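Local coordinates for protein probable chitinase (Chromobacterium violaceum, PDB 5JH8) that probably binds and hydrolyses chitin, as a bacterial member of glycoside hydrolase family 18 built on a TIM barrel, at residues Q128-G131 / R132-A136; Y159-L163 / R164-A168. One frame throughout, in Å; residues are numbered along the deposited sequence.

Interaction 1: Q128-G131 / R132-A136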
loop_
_atom_site.group_PDB
_atom_site.type_symbol
_atom_site.label_atom_id
_atom_site.label_comp_id
_atom_site.label_asym_id
_atom_site.label_seq_id
_atom_site.Cartn_x
_atom_site.Cartn_y
_atom_site.Cartn_z
ATOM N N GLN A 128 2.289 -16.979 -9.832
ATOM C CA GLN A 128 3.378 -17.648 -10.548
ATOM C C GLN A 128 3.202 -17.542 -12.060
ATOM O O GLN A 128 4.143 -17.201 -12.799
ATOM C CB GLN A 128 3.424 -19.120 -10.136
ATOM C CG GLN A 128 3.938 -19.352 -8.731
ATOM C CD GLN A 128 3.674 -20.767 -8.220
ATOM O OE1 GLN A 128 2.920 -21.534 -8.821
ATOM N NE2 GLN A 128 4.278 -21.102 -7.091
ATOM N N VAL A 129 2.006 -17.873 -12.541
ATOM C CA VAL A 129 1.736 -17.846 -13.972
ATOM C C VAL A 129 1.810 -16.420 -14.499
ATOM O O VAL A 129 2.389 -16.166 -15.557
ATOM C CB VAL A 129 0.371 -18.505 -14.258
ATOM C CG1 VAL A 129 -0.022 -18.364 -15.724
ATOM C CG2 VAL A 129 0.385 -19.959 -13.840
ATOM N N LEU A 130 1.238 -15.475 -13.759
ATOM C CA LEU A 130 1.237 -14.082 -14.172
ATOM C C LEU A 130 2.650 -13.530 -14.223
ATOM O O LEU A 130 3.023 -12.830 -15.175
ATOM C CB LEU A 130 0.362 -13.269 -13.217
ATOM C CG LEU A 130 0.300 -11.773 -13.508
ATOM C CD1 LEU A 130 -0.266 -11.473 -14.874
ATOM C CD2 LEU A 130 -0.457 -11.050 -12.404
ATOM N N GLY A 131 3.461 -13.835 -13.207
ATOM C CA GLY A 131 4.835 -13.361 -13.213
ATOM C C GLY A 131 5.614 -13.863 -14.416
ATOM O O GLY A 131 6.323 -13.106 -15.087
ATOM N N ARG A 132 5.469 -15.146 -14.741
ATOM C CA ARG A 132 6.163 -15.675 -15.906
ATOM C C ARG A 132 5.682 -14.997 -17.185
ATOM O O ARG A 132 6.487 -14.676 -18.063
ATOM C CB ARG A 132 5.986 -17.188 -15.980
ATOM C CG ARG A 132 6.846 -17.982 -14.996
ATOM C CD ARG A 132 6.822 -19.475 -15.292
ATOM N NE ARG A 132 5.530 -20.090 -15.002
ATOM C CZ ARG A 132 5.169 -20.572 -13.814
ATOM N NH1 ARG A 132 5.992 -20.515 -12.772
ATOM N NH2 ARG A 132 3.972 -21.106 -13.665
ATOM N N ALA A 133 4.377 -14.754 -17.301
ATOM C CA ALA A 133 3.833 -14.140 -18.508
ATOM C C ALA A 133 4.310 -12.701 -18.663
ATOM O O ALA A 133 4.658 -12.275 -19.772
ATOM C CB ALA A 133 2.310 -14.224 -18.505
ATOM N N LEU A 134 4.329 -11.938 -17.567
ATOM C CA LEU A 134 4.843 -10.570 -17.621
ATOM C C LEU A 134 6.341 -10.558 -17.940
ATOM O O LEU A 134 6.803 -9.779 -18.780
ATOM C CB LEU A 134 4.542 -9.865 -16.297
ATOM C CG LEU A 134 3.071 -9.498 -16.096
ATOM C CD1 LEU A 134 2.824 -9.177 -14.645
ATOM C CD2 LEU A 134 2.672 -8.329 -16.960
ATOM N N HIS A 135 7.102 -11.445 -17.299
ATOM C CA HIS A 135 8.535 -11.487 -17.530
ATOM C C HIS A 135 8.850 -11.830 -18.975
ATOM O O HIS A 135 9.822 -11.306 -19.534
ATOM C CB HIS A 135 9.176 -12.465 -16.552
ATOM C CG HIS A 135 9.094 -12.000 -15.138
ATOM N ND1 HIS A 135 9.235 -12.838 -14.055
ATOM C CD2 HIS A 135 8.833 -10.773 -14.638
ATOM C CE1 HIS A 135 9.093 -12.138 -12.944
ATOM N NE2 HIS A 135 8.867 -10.878 -13.273
ATOM N N ALA A 136 8.035 -12.687 -19.602
ATOM C CA ALA A 136 8.247 -13.057 -20.996
ATOM C C ALA A 136 8.101 -11.867 -21.924
ATOM O O ALA A 136 8.580 -11.921 -23.059
ATOM C CB ALA A 136 7.251 -14.137 -21.402
HETATM O O HOH W 1 3.236 -22.365 -11.202
#
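Four consecutive i to i+4 hydrogen bonds join Gln128–Gly131 to the next turn of the same helix: the amides of Arg132, Ala133, Leu134 and His135 donate to the carbonyl oxygens of Gln128, Val129, Leu130 and Gly131. Leu134 N lies 2.9 Å from Leu130 O. Arg132 N lies 3.1 Å from Gln128 O, and such lengths are as expected of a regular alpha helix.

Arg132 and His135 lie back over this backbone. Arg132 turns at its third torsion (chi3 -70°), which folds the guanidinium over the preceding turn, with Gln128 O lying 3.6 Å above the centre of one face. Val129 CG2 packs in van der Waals contact 3.8 Å from Arg132 NH2. A water in the guanidinium plane accepts from Arg132 NH2 at 2.9 Å and donates to Gln128 OE1, bridging the two side chains, although its approach to OE1 is unusually short and the length of that arm is doubtful. His135 also sets a ring face over a carbonyl: Gly131 O stands 2.9 Å above the imidazole plane, towards the rim, and the angle at ND1 is too poor for a hydrogen bond. The ring is tethered instead through NE2, which is hydrogen-bonded to Asp171.

The apolar contact is on the buried side, where Leu134 CD1 reaches Leu130 CG at 3.8 Å. Both leucines continue onto strand 107-111, Leu130 against Val110 and Leu134 against Ile108. Val129 and Ala133 pack on Val93 of helix 89-96.

The helix is thus amphipathic, its leucines turned to the barrel strands. Along the polar side the guanidinium and imidazole faces lie over backbone carbonyl oxygens, so the positive charge of Arg132 would be partly offset by the Gln128 carbonyl dipole.

Interaction 2: Y159-L163 / R164-A168; sequences YGYDL and RALGA
Asp162 caps the helix that starts at Leu163, its OD1 accepting from Ala165 N at 3.2 Å. The N-H points almost straight at the oxygen (165°) yet meets it from well above the carboxylate plane. With CG anti to the backbone N, chi1 of 179° brings the carboxylate to the first turn, against Ala165 CB, which is 3.6 Å from Asp162 CG. A water donates to Asp162 OD1 at 2.8 Å and accepts from Arg164 N at 3.1 Å, so the same oxygen serves a second first-turn amide through solvent. A carboxylate at the N-terminus of a helix would also interact favourably with its dipole.

The main chain continues the cap. Asp162 O accepts from Leu166 N at 2.9 Å, the first i to i+4 bond of the helix, and Leu163 O takes Gly167 N at 2.8 Å. Asp162 therefore grips the first turn with both its side chain and its carbonyl. Leu166 leans back over that carbonyl, CG lying 3.2 Å from Asp162 O, because its chi1 of -64° sets CG beside the backbone N. Leu166 CD1 then sits at the edge of the Tyr161 ring, near its plane, 4.2 Å from Tyr161 CB.

Further out, Tyr161 is anchored by its hydroxyl, which is hydrogen-bonded to Phe112 O, and Asp162 OD2 makes a long, weak ion pair with Arg120. The capped turn is wedged between two helices and a barrel strand: Asp162 and Ala165 rest on Ser124 of helix 120-135, with Leu166 beside them on Phe123 and Ile127, while Leu163 packs on Tyr202 and Ala203 of helix 193-206. Tyr161 and Leu166 both reach Val145 of strand 142-146, so the start of helix 163-169 lies against that strand as well as the two helices.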
loop_
_atom_site.group_PDB
_atom_site.type_symbol
_atom_site.label_atom_id
_atom_site.label_comp_id
_atom_site.label_asym_id
_atom_site.label_seq_id
_atom_site.Cartn_x
_atom_site.Cartn_y
_atom_site.Cartn_z
ATOM N N TYR A 159 -4.023 -16.044 5.827
ATOM C CA TYR A 159 -3.563 -17.340 5.351
ATOM C C TYR A 159 -3.618 -17.453 3.829
ATOM O O TYR A 159 -2.883 -18.262 3.252
ATOM C CB TYR A 159 -4.359 -18.477 6.012
ATOM C CG TYR A 159 -3.784 -19.841 5.711
ATOM C CD1 TYR A 159 -2.577 -20.240 6.267
ATOM C CD2 TYR A 159 -4.436 -20.729 4.869
ATOM C CE1 TYR A 159 -2.034 -21.461 5.986
ATOM C CE2 TYR A 159 -3.907 -21.974 4.592
ATOM C CZ TYR A 159 -2.702 -22.332 5.151
ATOM O OH TYR A 159 -2.153 -23.564 4.893
ATOM N N GLY A 160 -4.447 -16.661 3.150
ATOM C CA GLY A 160 -4.444 -16.691 1.698
ATOM C C GLY A 160 -3.156 -16.204 1.063
ATOM O O GLY A 160 -2.981 -16.392 -0.143
ATOM N N TYR A 161 -2.268 -15.577 1.845
ATOM C CA TYR A 161 -1.046 -14.960 1.335
ATOM C C TYR A 161 0.174 -15.766 1.784
ATOM O O TYR A 161 0.578 -15.721 2.953
ATOM C CB TYR A 161 -0.949 -13.513 1.784
ATOM C CG TYR A 161 -2.138 -12.700 1.336
ATOM C CD1 TYR A 161 -2.160 -12.115 0.078
ATOM C CD2 TYR A 161 -3.251 -12.561 2.140
ATOM C CE1 TYR A 161 -3.237 -11.382 -0.360
ATOM C CE2 TYR A 161 -4.355 -11.852 1.716
ATOM C CZ TYR A 161 -4.349 -11.249 0.468
ATOM O OH TYR A 161 -5.468 -10.547 0.077
ATOM N N ASP A 162 0.740 -16.531 0.855
ATOM C CA ASP A 162 1.933 -17.347 1.092
ATOM C C ASP A 162 3.107 -16.512 0.589
ATOM O O ASP A 162 3.407 -16.487 -0.608
ATOM C CB ASP A 162 1.788 -18.643 0.309
ATOM C CG ASP A 162 2.981 -19.575 0.441
ATOM O OD1 ASP A 162 4.080 -19.153 0.879
ATOM O OD2 ASP A 162 2.798 -20.764 0.102
ATOM N N LEU A 163 3.745 -15.763 1.491
ATOM C CA LEU A 163 4.771 -14.815 1.051
ATOM C C LEU A 163 5.918 -15.521 0.347
ATOM O O LEU A 163 6.474 -15.001 -0.629
ATOM C CB LEU A 163 5.319 -13.999 2.218
ATOM C CG LEU A 163 4.588 -12.690 2.524
ATOM C CD1 LEU A 163 3.163 -12.897 2.945
ATOM C CD2 LEU A 163 5.338 -11.907 3.576
ATOM N N ARG A 164 6.330 -16.681 0.854
ATOM C CA ARG A 164 7.412 -17.407 0.198
ATOM C C ARG A 164 7.091 -17.668 -1.273
ATOM O O ARG A 164 7.914 -17.403 -2.162
ATOM C CB ARG A 164 7.701 -18.710 0.942
ATOM C CG ARG A 164 9.003 -19.384 0.549
ATOM C CD ARG A 164 9.307 -20.612 1.422
ATOM N NE ARG A 164 9.772 -20.271 2.770
ATOM C CZ ARG A 164 11.040 -20.034 3.094
ATOM N NH1 ARG A 164 12.002 -20.114 2.179
ATOM N NH2 ARG A 164 11.349 -19.718 4.341
ATOM N N ALA A 165 5.884 -18.164 -1.555
ATOM C CA ALA A 165 5.508 -18.473 -2.934
ATOM C C ALA A 165 5.340 -17.196 -3.755
ATOM O O ALA A 165 5.807 -17.101 -4.900
ATOM C CB ALA A 165 4.224 -19.303 -2.970
ATOM N N LEU A 166 4.666 -16.200 -3.188
ATOM C CA LEU A 166 4.397 -14.980 -3.932
ATOM C C LEU A 166 5.695 -14.256 -4.253
ATOM O O LEU A 166 5.874 -13.732 -5.358
ATOM C CB LEU A 166 3.469 -14.079 -3.110
ATOM C CG LEU A 166 2.055 -14.622 -2.824
ATOM C CD1 LEU A 166 1.297 -13.775 -1.798
ATOM C CD2 LEU A 166 1.253 -14.712 -4.114
ATOM N N GLY A 167 6.591 -14.196 -3.272
ATOM C CA GLY A 167 7.835 -13.484 -3.454
ATOM C C GLY A 167 8.758 -14.139 -4.448
ATOM O O GLY A 167 9.569 -13.457 -5.070
ATOM N N ALA A 168 8.677 -15.460 -4.593
ATOM C CA ALA A 168 9.498 -16.133 -5.590
ATOM C C ALA A 168 9.045 -15.808 -7.008
ATOM O O ALA A 168 9.854 -15.841 -7.936
ATOM C CB ALA A 168 9.473 -17.644 -5.363
HETATM O O HOH W 2 4.990 -18.153 3.276
#

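Overall arrangement
Interaction 1 comes first along the chain, in the C-terminal half of helix 120-135; strand 142-146 and a loop then lead to interaction 2, at the start of helix 163-169. Their centres are about 16 Å apart and their nearest atoms about 4 Å, without touching. The two helices are nevertheless neighbours, because the turn capped at Asp162 packs on residues of helix 120-135 that precede Gln128. Strands 107-111, 142-146 and 172-176, next to these helices, are parallel to one another, consistent with successive strand–helix units of a TIM barrel. Both contacts are therefore part of the outer helical layer on one side of the barrel.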